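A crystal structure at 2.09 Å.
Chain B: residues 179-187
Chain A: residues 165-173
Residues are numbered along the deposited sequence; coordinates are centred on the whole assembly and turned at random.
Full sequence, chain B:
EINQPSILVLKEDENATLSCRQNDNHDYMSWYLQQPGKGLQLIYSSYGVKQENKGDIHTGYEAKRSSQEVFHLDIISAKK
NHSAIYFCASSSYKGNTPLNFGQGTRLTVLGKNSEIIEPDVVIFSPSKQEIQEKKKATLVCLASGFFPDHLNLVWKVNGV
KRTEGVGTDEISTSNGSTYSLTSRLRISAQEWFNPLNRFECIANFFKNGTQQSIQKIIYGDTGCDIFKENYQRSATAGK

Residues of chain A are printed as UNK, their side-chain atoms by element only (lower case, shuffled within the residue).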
# COMPACT_ATOMS: atom_id res chain seq x y z
N TYR B 179 14.59 10.65 -2.48
CA TYR B 179 13.64 9.65 -2.95
C TYR B 179 12.63 10.28 -3.90
O TYR B 179 12.42 11.50 -3.90
CB TYR B 179 12.86 9.02 -1.78
CG TYR B 179 13.72 8.36 -0.73
CD1 TYR B 179 14.00 7.00 -0.80
CD2 TYR B 179 14.23 9.08 0.34
CE1 TYR B 179 14.78 6.39 0.16
CE2 TYR B 179 15.01 8.48 1.30
CZ TYR B 179 15.28 7.13 1.21
OH TYR B 179 16.05 6.52 2.16
N SER B 180 12.04 9.44 -4.74
CA SER B 180 10.93 9.84 -5.61
C SER B 180 9.80 8.83 -5.48
O SER B 180 9.99 7.70 -5.03
CB SER B 180 11.38 9.96 -7.07
OG SER B 180 11.56 8.69 -7.66
N LEU B 181 8.61 9.24 -5.93
CA LEU B 181 7.44 8.38 -5.92
C LEU B 181 6.55 8.78 -7.09
O LEU B 181 6.41 9.96 -7.40
CB LEU B 181 6.66 8.48 -4.60
CG LEU B 181 5.65 7.35 -4.34
CD1 LEU B 181 6.35 6.06 -3.92
CD2 LEU B 181 4.62 7.76 -3.30
N THR B 182 5.95 7.78 -7.75
CA THR B 182 5.20 8.00 -8.97
C THR B 182 3.79 7.46 -8.83
O THR B 182 3.58 6.38 -8.26
CB THR B 182 5.90 7.33 -10.17
OG1 THR B 182 7.24 7.84 -10.29
CG2 THR B 182 5.15 7.60 -11.46
N SER B 183 2.82 8.19 -9.38
CA SER B 183 1.44 7.74 -9.43
C SER B 183 0.88 8.03 -10.81
O SER B 183 1.08 9.13 -11.34
CB SER B 183 0.58 8.42 -8.36
OG SER B 183 -0.72 7.86 -8.36
N ARG B 184 0.20 7.05 -11.38
CA ARG B 184 -0.41 7.17 -12.69
C ARG B 184 -1.92 7.08 -12.55
O ARG B 184 -2.43 6.19 -11.86
CB ARG B 184 0.12 6.09 -13.64
CG ARG B 184 1.57 6.32 -14.04
CD ARG B 184 2.43 5.08 -13.84
NE ARG B 184 2.41 4.60 -12.47
CZ ARG B 184 3.47 4.16 -11.80
NH1 ARG B 184 4.67 4.14 -12.38
NH2 ARG B 184 3.34 3.75 -10.56
N LEU B 185 -2.63 8.01 -13.17
CA LEU B 185 -4.08 7.94 -13.33
C LEU B 185 -4.37 7.82 -14.82
O LEU B 185 -4.11 8.76 -15.59
CB LEU B 185 -4.76 9.17 -12.73
CG LEU B 185 -6.22 9.41 -13.14
CD1 LEU B 185 -7.11 8.23 -12.76
CD2 LEU B 185 -6.75 10.71 -12.54
N ARG B 186 -4.89 6.67 -15.24
CA ARG B 186 -5.25 6.44 -16.63
C ARG B 186 -6.76 6.60 -16.79
O ARG B 186 -7.54 5.96 -16.07
CB ARG B 186 -4.81 5.05 -17.10
CG ARG B 186 -4.77 4.92 -18.63
CD ARG B 186 -4.09 3.65 -19.11
NE ARG B 186 -3.61 3.80 -20.49
CZ ARG B 186 -3.28 2.79 -21.28
NH1 ARG B 186 -3.37 1.54 -20.85
NH2 ARG B 186 -2.85 3.02 -22.52
N ILE B 187 -7.17 7.47 -17.72
CA ILE B 187 -8.58 7.76 -17.94
C ILE B 187 -8.90 7.61 -19.42
O ILE B 187 -8.02 7.64 -20.28
CB ILE B 187 -8.94 9.17 -17.45
CG1 ILE B 187 -8.11 10.20 -18.22
CG2 ILE B 187 -8.72 9.30 -15.95
CD1 ILE B 187 -8.33 11.62 -17.77
N UNK A 165 -8.10 -3.92 -18.00
CA UNK A 165 -6.88 -3.77 -17.22
C UNK A 165 -5.68 -3.60 -18.14
O UNK A 165 -5.65 -4.13 -19.25
c UNK A 165 -6.67 -4.98 -16.30
N UNK A 166 -4.69 -2.86 -17.65
CA UNK A 166 -3.49 -2.62 -18.44
C UNK A 166 -2.34 -2.33 -17.50
O UNK A 166 -2.51 -1.69 -16.47
o UNK A 166 -4.04 -0.25 -18.71
c UNK A 166 -3.69 -1.44 -19.41
N UNK A 167 -1.16 -2.82 -17.88
CA UNK A 167 0.05 -2.57 -17.11
C UNK A 167 0.66 -1.26 -17.55
O UNK A 167 0.54 -0.85 -18.71
c UNK A 167 1.06 -3.70 -17.32
c UNK A 167 0.40 -7.21 -14.93
c UNK A 167 -0.14 -5.87 -16.84
c UNK A 167 1.36 -6.29 -14.56
c UNK A 167 0.82 -4.93 -16.47
c UNK A 167 -0.35 -7.01 -16.07
o UNK A 167 0.20 -8.33 -14.16
c UNK A 167 1.57 -5.16 -15.32
N UNK A 168 1.36 -0.61 -16.62
CA UNK A 168 2.06 0.63 -16.90
C UNK A 168 3.39 0.60 -16.16
O UNK A 168 3.43 0.23 -14.99
c UNK A 168 -0.36 2.22 -18.32
c UNK A 168 -0.86 3.14 -16.05
c UNK A 168 1.26 1.87 -16.45
c UNK A 168 -0.21 2.00 -16.83
N UNK A 169 4.45 0.98 -16.86
CA UNK A 169 5.77 1.15 -16.26
C UNK A 169 6.25 2.56 -16.58
O UNK A 169 5.95 3.10 -17.65
o UNK A 169 6.63 -1.12 -16.06
c UNK A 169 6.77 0.10 -16.78
N UNK A 170 6.99 3.15 -15.65
CA UNK A 170 7.51 4.50 -15.87
C UNK A 170 8.91 4.62 -15.29
O UNK A 170 9.27 3.94 -14.34
c UNK A 170 5.32 5.75 -15.98
o UNK A 170 6.37 5.24 -13.86
c UNK A 170 6.63 5.58 -15.23
N UNK A 171 9.68 5.53 -15.89
CA UNK A 171 10.97 5.95 -15.36
C UNK A 171 11.25 7.34 -15.91
O UNK A 171 10.79 7.70 -17.00
c UNK A 171 12.46 4.76 -17.14
o UNK A 171 13.49 4.14 -21.12
c UNK A 171 11.95 3.68 -17.85
c UNK A 171 13.16 4.35 -19.80
c UNK A 171 12.29 3.48 -19.17
c UNK A 171 13.69 5.42 -19.12
c UNK A 171 12.11 4.97 -15.67
c UNK A 171 13.35 5.61 -17.79
N UNK A 172 11.97 8.14 -15.12
CA UNK A 172 12.16 9.55 -15.43
C UNK A 172 13.61 9.93 -15.19
O UNK A 172 14.31 9.30 -14.39
c UNK A 172 11.12 9.38 -12.23
c UNK A 172 11.59 10.31 -13.11
c UNK A 172 14.06 12.83 -11.70
c UNK A 172 11.25 10.43 -14.56
c UNK A 172 13.28 12.25 -12.70
c UNK A 172 13.29 11.24 -10.05
c UNK A 172 14.05 12.33 -10.40
n UNK A 172 11.67 9.58 -10.99
c UNK A 172 12.50 11.14 -12.37
c UNK A 172 12.52 10.66 -11.05
N UNK A 173 14.05 10.98 -15.88
CA UNK A 173 15.43 11.46 -15.77
C UNK A 173 15.49 12.85 -16.38
O UNK A 173 14.56 13.28 -17.08
c UNK A 173 16.41 10.52 -16.48
O HOH W 1 8.69 6.62 -12.44

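Position 165 of chain A has one side-chain atom, a carbon. Its CA-to-CB bond points away from the chain B strand, and it touches nothing there. It is Ala165(A).

Position 166 carries one carbon and then one oxygen, with no branch. The CA-to-CB bond points toward chain B, and the oxygen is near NH1 of Arg186(B). This is a serine, Ser166(A). Its OG accepts a hydrogen bond from NH1 of Arg186(B) at 2.9 Å. The oxygen lies at the edge of the guanidinium, near its plane, where the N-H groups point.

Position 167 shows one carbon and then a ring of six carbons bearing an oxygen. Its CA-to-CB bond points away from chain B, and the side chain comes no closer than 7.7 Å to that stretch. It is Tyr167(A).

Position 168 has four carbons, forked at the second. With no polar atom it can make only van der Waals contacts. One end carbon is near CB of Arg184(B), and the other lies over one face of the Arg186(B) guanidinium. The residue is Leu168(A), with chi1 m and chi2 t. Its CD1 lies 3.9 Å from CB of Arg184(B). Its CD2 is 4.0 Å from NH1 of Arg186(B).

Position 169 again has one carbon and one oxygen. Its CB points away from chain B, and the oxygen is hydrogen-bonded elsewhere in the structure. It is Ser169(A).

Position 170 has one carbon carrying both an oxygen and a carbon. The oxygen is near NH1 of Arg184(B) and CG2 of Thr182(B). That fork identifies Thr170(A). Its OG1 is 2.5 Å from NH1 of Arg184(B), a short distance, but the N-H...O angle of 120° makes the hydrogen bond weak. The same OG1 lies 3.6 Å from CG2 of Thr182(B). A water bridges the two threonines, 3.1 Å from OG1 of Thr170(A) and 2.9 Å from OG1 of Thr182(B).

Position 171 has one carbon and a six-carbon ring with an oxygen. Its CA-to-CB bond points away from chain B, and the side chain makes no contact there. It is Tyr171(A).

Position 172 has one carbon, then fused five- and six-membered rings holding eight carbons and one nitrogen. The ring nitrogen faces OG of Ser180(B). This is an indole, so the residue is Trp172(A). Its NE1 donates a weak hydrogen bond to OG of Ser180(B) at 3.4 Å. The oxygen lies at the ring edge, near its plane.

Position 173 has a single carbon and lies out of reach of chain B. It is Ala173(A).

The contact follows the alternation of two strands whose directions differ by 139°. Even-numbered residues from 166 to 172 meet those from 180 to 186, and the side chains span the gap. The strand axes come no closer than 8.9 Å. Arginines reach the hydroxyls of Ser166(A) and Thr170(A), while Leu168(A) packs against both arginines. The two stretches together bury 420 Å².

Chain A (165-173) ASYLSTYWA
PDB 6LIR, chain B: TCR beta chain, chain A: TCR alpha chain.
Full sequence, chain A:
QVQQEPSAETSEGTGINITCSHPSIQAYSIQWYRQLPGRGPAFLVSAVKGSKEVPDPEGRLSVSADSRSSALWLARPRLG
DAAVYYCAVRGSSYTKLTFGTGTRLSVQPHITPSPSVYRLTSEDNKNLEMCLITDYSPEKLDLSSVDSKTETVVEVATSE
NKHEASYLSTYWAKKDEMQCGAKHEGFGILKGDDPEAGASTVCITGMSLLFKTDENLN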